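Local coordinates for protein cellulase (Soil metagenome, PDB 5I2U) that probably hydrolyses the beta-1,4-glucosidic bonds of cellulose as a salt-tolerant family 5 glycoside hydrolase built on a TIM barrel, at residues Asp81-Thr86 / Lys316-Ser321; Lys134-Ala139 / Ser176-Ala181; Gly260-Glu265 / Asn290-Met295. All coordinates share one frame; numbering follows the deposited sequence. Where two conformers were deposited one is given.

Contact 1 (Asp81-Thr86 / Lys316-Ser321); sequences DDWKCT and KLTRNS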
# COMPACT_ATOMS: atom_id res chain seq x y z
N ASP A 81 0.71 -17.60 1.51
CA ASP A 81 0.45 -18.98 1.09
C ASP A 81 -0.97 -19.21 0.57
O ASP A 81 -1.13 -19.76 -0.51
CB ASP A 81 0.76 -19.97 2.23
CG ASP A 81 2.23 -19.99 2.61
OD1 ASP A 81 3.08 -19.50 1.84
OD2 ASP A 81 2.55 -20.52 3.68
N ASP A 82 -1.98 -18.80 1.33
CA ASP A 82 -3.37 -19.10 0.98
C ASP A 82 -4.02 -18.05 0.07
O ASP A 82 -4.76 -18.42 -0.86
CB ASP A 82 -4.20 -19.27 2.25
CG ASP A 82 -5.62 -19.67 1.95
OD1 ASP A 82 -5.83 -20.74 1.34
OD2 ASP A 82 -6.54 -18.91 2.31
N TRP A 83 -3.78 -16.76 0.34
CA TRP A 83 -4.35 -15.67 -0.51
C TRP A 83 -3.48 -15.37 -1.73
O TRP A 83 -3.92 -14.68 -2.65
CB TRP A 83 -4.57 -14.37 0.30
CG TRP A 83 -5.70 -14.41 1.27
CD1 TRP A 83 -6.17 -15.50 1.94
CD2 TRP A 83 -6.48 -13.30 1.70
NE1 TRP A 83 -7.21 -15.14 2.75
CE2 TRP A 83 -7.43 -13.79 2.63
CE3 TRP A 83 -6.48 -11.93 1.41
CZ2 TRP A 83 -8.36 -12.96 3.27
CZ3 TRP A 83 -7.41 -11.11 2.02
CH2 TRP A 83 -8.35 -11.63 2.95
N LYS A 84 -2.25 -15.88 -1.73
CA LYS A 84 -1.27 -15.64 -2.80
C LYS A 84 -0.87 -14.17 -2.92
O LYS A 84 -0.58 -13.70 -4.02
CB LYS A 84 -1.75 -16.20 -4.15
CG LYS A 84 -2.22 -17.65 -4.12
CD LYS A 84 -1.11 -18.61 -3.75
CE LYS A 84 -1.58 -20.06 -3.95
NZ LYS A 84 -0.70 -21.03 -3.25
N CYS A 85 -0.82 -13.46 -1.79
CA CYS A 85 -0.32 -12.10 -1.79
C CYS A 85 1.16 -12.11 -2.19
O CYS A 85 1.95 -12.91 -1.67
CB CYS A 85 -0.50 -11.42 -0.43
SG CYS A 85 -2.22 -11.19 0.07
N THR A 86 1.49 -11.26 -3.15
CA THR A 86 2.87 -10.98 -3.53
C THR A 86 3.37 -9.71 -2.86
O THR A 86 4.57 -9.41 -2.91
CB THR A 86 3.02 -10.87 -5.06
OG1 THR A 86 2.01 -9.99 -5.61
CG2 THR A 86 2.88 -12.25 -5.69
N LYS A 316 -13.77 -12.67 0.79
CA LYS A 316 -13.85 -13.67 -0.26
C LYS A 316 -13.51 -13.09 -1.64
O LYS A 316 -12.76 -13.70 -2.42
CB LYS A 316 -15.24 -14.32 -0.29
CG LYS A 316 -15.55 -15.23 0.89
CD LYS A 316 -16.91 -15.89 0.71
CE LYS A 316 -17.22 -16.92 1.79
NZ LYS A 316 -17.66 -16.28 3.06
N LEU A 317 -14.10 -11.94 -1.94
CA LEU A 317 -13.87 -11.26 -3.21
C LEU A 317 -12.40 -10.84 -3.38
O LEU A 317 -11.84 -10.96 -4.48
CB LEU A 317 -14.79 -10.05 -3.31
CG LEU A 317 -14.74 -9.21 -4.58
CD1 LEU A 317 -14.99 -10.09 -5.80
CD2 LEU A 317 -15.76 -8.09 -4.51
N THR A 318 -11.79 -10.35 -2.29
CA THR A 318 -10.37 -10.00 -2.29
C THR A 318 -9.47 -11.23 -2.48
O THR A 318 -8.55 -11.22 -3.29
CB THR A 318 -9.95 -9.27 -0.97
OG1 THR A 318 -10.68 -8.04 -0.84
CG2 THR A 318 -8.47 -8.97 -0.95
N ARG A 319 -9.74 -12.28 -1.72
CA ARG A 319 -8.95 -13.50 -1.80
C ARG A 319 -8.99 -14.06 -3.21
O ARG A 319 -7.95 -14.41 -3.76
CB ARG A 319 -9.45 -14.54 -0.79
CG ARG A 319 -8.64 -15.81 -0.74
CD ARG A 319 -9.13 -16.75 0.35
NE ARG A 319 -8.46 -18.04 0.28
CZ ARG A 319 -8.76 -19.01 -0.59
NH1 ARG A 319 -9.73 -18.87 -1.50
NH2 ARG A 319 -8.08 -20.15 -0.54
N ASN A 320 -10.19 -14.15 -3.77
CA ASN A 320 -10.36 -14.69 -5.12
C ASN A 320 -9.69 -13.82 -6.16
O ASN A 320 -9.01 -14.34 -7.04
CB ASN A 320 -11.84 -14.87 -5.49
CG ASN A 320 -12.51 -15.99 -4.71
OD1 ASN A 320 -11.89 -16.97 -4.33
ND2 ASN A 320 -13.80 -15.83 -4.46
N SER A 321 -9.88 -12.51 -6.04
CA SER A 321 -9.26 -11.54 -6.94
C SER A 321 -7.75 -11.71 -6.96
O SER A 321 -7.13 -11.72 -8.03
CB SER A 321 -9.60 -10.10 -6.53
OG SER A 321 -10.92 -9.72 -6.93

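Contact 2 (Lys134-Ala139 / Ser176-Ala181); sequences KYTEEA and SEEVIA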
# COMPACT_ATOMS: atom_id res chain seq x y z
N LYS A 134 0.19 16.26 8.03
CA LYS A 134 1.60 16.37 7.66
C LYS A 134 2.51 16.29 8.88
O LYS A 134 2.42 17.15 9.77
CB LYS A 134 1.83 17.69 6.91
CG LYS A 134 3.15 17.73 6.17
CD LYS A 134 3.36 19.04 5.45
CE LYS A 134 3.93 20.08 6.39
NZ LYS A 134 3.67 21.42 5.84
N TYR A 135 3.38 15.28 8.92
CA TYR A 135 4.27 15.01 10.07
C TYR A 135 5.71 14.84 9.57
O TYR A 135 6.31 13.75 9.66
CB TYR A 135 3.81 13.76 10.80
CG TYR A 135 2.42 13.85 11.36
CD1 TYR A 135 2.13 14.71 12.43
CD2 TYR A 135 1.39 13.07 10.85
CE1 TYR A 135 0.85 14.80 12.97
CE2 TYR A 135 0.11 13.13 11.39
CZ TYR A 135 -0.16 14.00 12.44
OH TYR A 135 -1.44 14.07 12.97
N THR A 136 6.26 15.94 9.05
CA THR A 136 7.52 15.94 8.29
C THR A 136 8.71 15.39 9.08
O THR A 136 9.44 14.55 8.58
CB THR A 136 7.86 17.36 7.77
OG1 THR A 136 6.68 17.96 7.21
CG2 THR A 136 8.93 17.30 6.70
N GLU A 137 8.90 15.86 10.30
CA GLU A 137 10.08 15.48 11.09
C GLU A 137 9.98 14.04 11.60
O GLU A 137 10.99 13.34 11.69
CB GLU A 137 10.29 16.50 12.24
CG GLU A 137 11.65 16.55 12.95
CD GLU A 137 12.82 16.46 11.98
OE1 GLU A 137 13.14 17.51 11.42
OE2 GLU A 137 13.39 15.35 11.76
N GLU A 138 8.76 13.60 11.91
CA GLU A 138 8.51 12.23 12.37
C GLU A 138 8.78 11.25 11.22
O GLU A 138 9.36 10.17 11.43
CB GLU A 138 7.07 12.01 12.88
CG GLU A 138 6.22 13.19 13.37
CD GLU A 138 6.65 13.94 14.61
OE1 GLU A 138 7.65 13.58 15.27
OE2 GLU A 138 5.92 14.93 14.92
N ALA A 139 8.31 11.63 10.02
CA ALA A 139 8.52 10.83 8.82
C ALA A 139 10.01 10.65 8.51
O ALA A 139 10.46 9.52 8.27
CB ALA A 139 7.80 11.44 7.62
N SER A 176 7.63 15.46 0.44
CA SER A 176 8.08 14.28 -0.27
C SER A 176 9.54 14.37 -0.71
O SER A 176 10.31 13.43 -0.51
CB SER A 176 7.17 14.00 -1.47
OG SER A 176 5.90 13.65 -0.99
N GLU A 177 9.91 15.50 -1.32
CA GLU A 177 11.32 15.80 -1.66
C GLU A 177 12.22 15.64 -0.43
O GLU A 177 13.25 14.96 -0.49
CB GLU A 177 11.48 17.22 -2.23
CG GLU A 177 10.98 17.38 -3.67
CD GLU A 177 10.72 18.83 -4.10
OE1 GLU A 177 10.62 19.74 -3.25
OE2 GLU A 177 10.61 19.05 -5.33
N GLU A 178 11.80 16.22 0.69
CA GLU A 178 12.60 16.18 1.92
C GLU A 178 12.73 14.79 2.55
O GLU A 178 13.81 14.43 2.99
CB GLU A 178 12.05 17.18 2.93
CG GLU A 178 12.36 18.63 2.55
CD GLU A 178 11.83 19.64 3.55
OE1 GLU A 178 11.53 19.27 4.70
OE2 GLU A 178 11.72 20.83 3.16
N VAL A 179 11.65 14.01 2.55
CA VAL A 179 11.68 12.64 3.07
C VAL A 179 12.43 11.71 2.13
O VAL A 179 13.22 10.87 2.57
CB VAL A 179 10.25 12.11 3.35
CG1 VAL A 179 10.27 10.63 3.73
CG2 VAL A 179 9.59 12.92 4.46
N ILE A 180 12.16 11.85 0.82
CA ILE A 180 12.91 11.10 -0.20
C ILE A 180 14.41 11.35 -0.07
O ILE A 180 15.21 10.40 -0.14
CB ILE A 180 12.44 11.44 -1.65
CG1 ILE A 180 11.05 10.84 -1.92
CG2 ILE A 180 13.43 10.94 -2.71
CD1 ILE A 180 10.32 11.50 -3.08
N ALA A 181 14.79 12.61 0.11
CA ALA A 181 16.20 13.00 0.30
C ALA A 181 16.84 12.23 1.44
O ALA A 181 17.92 11.69 1.27
CB ALA A 181 16.34 14.50 0.53

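Contact 3 (Gly260-Glu265 / Asn290-Met295); sequences GRLGIE and NETCSM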
# COMPACT_ATOMS: atom_id res chain seq x y z
N GLY A 260 -20.82 0.81 3.83
CA GLY A 260 -21.81 0.88 2.76
C GLY A 260 -21.75 -0.29 1.80
O GLY A 260 -21.31 -1.39 2.16
N ARG A 261 -22.21 -0.05 0.57
CA ARG A 261 -22.36 -1.10 -0.44
C ARG A 261 -21.04 -1.74 -0.84
O ARG A 261 -19.99 -1.08 -0.86
CB ARG A 261 -23.02 -0.49 -1.69
CG ARG A 261 -23.44 -1.49 -2.76
CD ARG A 261 -24.29 -0.80 -3.83
NE ARG A 261 -23.50 0.19 -4.57
CZ ARG A 261 -22.82 -0.04 -5.69
NH1 ARG A 261 -22.82 -1.24 -6.28
NH2 ARG A 261 -22.13 0.96 -6.24
N LEU A 262 -21.10 -3.03 -1.16
CA LEU A 262 -20.00 -3.70 -1.82
C LEU A 262 -20.30 -3.66 -3.31
O LEU A 262 -21.20 -4.34 -3.77
CB LEU A 262 -19.84 -5.15 -1.30
CG LEU A 262 -18.61 -5.92 -1.78
CD1 LEU A 262 -17.30 -5.19 -1.49
CD2 LEU A 262 -18.59 -7.31 -1.16
N GLY A 263 -19.57 -2.83 -4.05
CA GLY A 263 -19.76 -2.69 -5.50
C GLY A 263 -18.99 -3.74 -6.28
O GLY A 263 -17.91 -3.46 -6.80
N ILE A 264 -19.57 -4.93 -6.40
CA ILE A 264 -18.87 -6.08 -6.99
C ILE A 264 -18.52 -5.92 -8.47
O ILE A 264 -17.41 -6.27 -8.88
CB ILE A 264 -19.67 -7.38 -6.78
CG1 ILE A 264 -19.65 -7.70 -5.29
CG2 ILE A 264 -19.10 -8.55 -7.59
CD1 ILE A 264 -20.66 -8.74 -4.87
N GLU A 265 -19.46 -5.40 -9.26
CA GLU A 265 -19.21 -5.14 -10.67
C GLU A 265 -18.17 -4.04 -10.84
O GLU A 265 -17.25 -4.17 -11.65
CB GLU A 265 -20.52 -4.84 -11.43
CG GLU A 265 -21.43 -6.03 -11.45
CD GLU A 265 -22.25 -6.11 -12.72
OE1 GLU A 265 -23.14 -5.25 -12.89
OE2 GLU A 265 -22.00 -7.02 -13.55
N ASN A 290 -17.04 -4.15 12.24
CA ASN A 290 -18.32 -4.29 11.53
C ASN A 290 -18.49 -3.24 10.44
O ASN A 290 -19.35 -2.35 10.52
CB ASN A 290 -19.52 -4.22 12.48
CG ASN A 290 -20.83 -4.51 11.77
OD1 ASN A 290 -20.87 -5.26 10.80
ND2 ASN A 290 -21.91 -3.90 12.24
N GLU A 291 -17.67 -3.38 9.40
CA GLU A 291 -17.68 -2.49 8.23
C GLU A 291 -17.44 -3.36 7.00
O GLU A 291 -16.76 -4.40 7.07
CB GLU A 291 -16.59 -1.40 8.35
CG GLU A 291 -15.17 -1.97 8.35
CD GLU A 291 -14.07 -0.97 8.66
OE1 GLU A 291 -14.30 0.25 8.59
OE2 GLU A 291 -12.96 -1.46 8.97
N THR A 292 -18.01 -2.93 5.87
CA THR A 292 -17.88 -3.64 4.60
C THR A 292 -16.43 -3.90 4.18
O THR A 292 -16.11 -5.00 3.73
CB THR A 292 -18.61 -2.87 3.48
OG1 THR A 292 -19.96 -2.60 3.89
CG2 THR A 292 -18.63 -3.66 2.17
N CYS A 293 -15.55 -2.91 4.36
CA CYS A 293 -14.13 -3.05 3.99
C CYS A 293 -13.27 -3.96 4.90
O CYS A 293 -12.13 -4.27 4.54
CB CYS A 293 -13.44 -1.68 3.87
SG CYS A 293 -12.86 -0.97 5.44
N SER A 294 -13.79 -4.40 6.05
CA SER A 294 -13.02 -5.29 6.97
C SER A 294 -13.25 -6.70 6.49
O SER A 294 -14.38 -7.18 6.48
CB SER A 294 -13.50 -5.15 8.43
OG SER A 294 -12.72 -4.19 9.14
N MET A 295 -12.18 -7.36 6.07
CA MET A 295 -12.31 -8.65 5.34
C MET A 295 -12.68 -9.88 6.19
O MET A 295 -13.09 -10.90 5.63
CB MET A 295 -11.02 -8.95 4.59
CG MET A 295 -10.71 -7.97 3.47
SD MET A 295 -9.04 -8.14 2.82
CE MET A 295 -8.97 -6.65 1.81

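Contact 1 (Asp81-Thr86 / Lys316-Ser321)
Asp82 and Arg319 meet side-on, each carboxylate oxygen taking one guanidinium nitrogen. Arg319 NE donates to Asp82 OD2 at 2.9 Å and Arg319 NH2 to Asp82 OD1 at 3.0 Å, and both bonds are nearly straight. Both acceptors lie close to the guanidinium plane, but the two flat groups are not coplanar: their planes stand 39° apart, and each oxygen is approached from above the carboxylate plane. The aliphatic part of the same arginine lies over one face of Trp83. Arg319 CG sits 3.7 Å from the centroid of the five-membered ring of Trp83, 13° off its normal, a CH-pi contact. Arg319 CD follows at 3.5 Å from Trp83 NE1, while Arg319 CB lies above the middle of the indole. With CG anti to the backbone N (chi1 -176°) and the chain extended to NE, Arg319 runs across the indole before its charged end arrives at Asp82. Farther along the ring, Trp83 CZ3 meets Thr318 CG2 obliquely at 3.8 Å. In the TIM barrel this joins the turn between helix 73-81 and strand 87-93 to the final helix, 313-325, which closes the ring of outer helices next to helix 73-81. Lys84 leaves the preceding helix with positive phi, and Lys84 NZ returns to Asp81 O at 3.1 Å. One helical turn beyond Arg319, Arg323 donates to Asp82 O, a second tie between turn and helix. Thr318 keeps its hydroxyl for Trp314 O, and Leu311 also touches the indole of Trp83.

Contact 2 (Lys134-Ala139 / Ser176-Ala181)
Ala139 and Val179 mark the closest approach of the two backbones, their CA atoms 6.8 Å apart. Ala139 lies in the first turn of helix 136-150, where its N bonds to O of the N-cap residue Tyr135 (Ala139 N to Tyr135 O, 2.9 Å). Val179 lies well inside helix 169-186, so the beginning of one helix rests against the body of the other. The alanine methyl is consistent with this close spacing: CB of both Ala139 and Val179 points toward the opposing helix, and Ala139 CB touches Val179 CG2 at 3.9 Å. Val179 has CG1 anti to its backbone N (chi1 173°), which leaves CG2 beside that nitrogen and directed at the alanine methyl. Val179 CG2 also lies 4.4 Å from Thr136 O, a looser approach. Nearer the surface the packing changes character. Thr136 CG2 meets Glu178 OE1 at 3.8 Å, a methyl brushing a carboxylate oxygen as the two side chains pass at a slant, and no hydrogen bond links the segments. The charged end of Glu178 is instead held by a salt bridge from OE1 to Lys140, one residue beyond Ala139, so the ionic link still spans the two helices. Tyr175 adds an aromatic side chain against Thr136 and Ala139, and Phe129 of strand 124-130 backs Ala139 from the barrel. Such packing joins consecutive outer helices of a TIM barrel, here those following strands 124-130 and 156-159 in successive beta-alpha units.

Contact 3 (Gly260-Glu265 / Asn290-Met295)
Thr292 meets the flat carbonyl group of Gly260 within its plane, not over a face: OG1 donates to Gly260 O with a C=O...OG1 angle of 145°. The modelled separation of Thr292 OG1 and Gly260 O, 2.5 Å, is very short and its exact value doubtful. A second flat group, the Glu291 carboxylate, belongs to the turn that carries the threonine; Glu291 OE2 accepts from Ser294 OG at 2.7 Å through the anti lone pair, at the edge away from OE1. Glu291 to Ser294 form a type I beta turn, closed by Ser294 N to Glu291 O at 3.1 Å. The two branches of Thr292 divide the work. Its chi1 of -53° sets OG1 beside the backbone N and facing Gly260, while Thr292 CG2, anti to that N, lies 4.0 Å from Leu262 CB. Replacing Thr292 by a valine would probably leave Gly260 O without its hydroxyl donor, and segments 260-265 and 290-295 without the one hydrogen bond between them. Asp259 OD1 accepts from Thr292 N and Cys293 pairs with Gly258 through the backbone, so the grip continues just before Gly260. In the family 5 barrel these loops follow strands 246-252 and 281-286, the seventh and eighth, and therefore lie at the C-terminal mouth, where this family has its active site. The first loop passes through Gly263, the N-cap residue and centre of an inverse gamma turn, into helix 264-276; the second is tied by Lys312 just ahead of helix 313-325, whose Pro313 and Trp314 pack against Leu262.

Contacts 1 and 3 are neighbours, with centres 16 Å apart, and both rest on helix 313-325 and its approach. Met295 joins them directly: Met295 SD lies 3.5 Å from Trp83 CZ3 and Met295 CE 3.4 Å from Thr318 OG1, while Leu317 packs on Ile264. Contact 2 lies across the barrel, its centre 33 Å from each of the others, and makes no touch with them. Along the chain, contact 1 encloses both others; contacts 2 and 3 follow in series. Contact 3 joins loops on the side where family 5 enzymes place the active site, whereas contact 2 packs two outer helices and contact 1 holds the loop before strand 87-93 against the last helix. None of their segments contains a residue of the magnesium site.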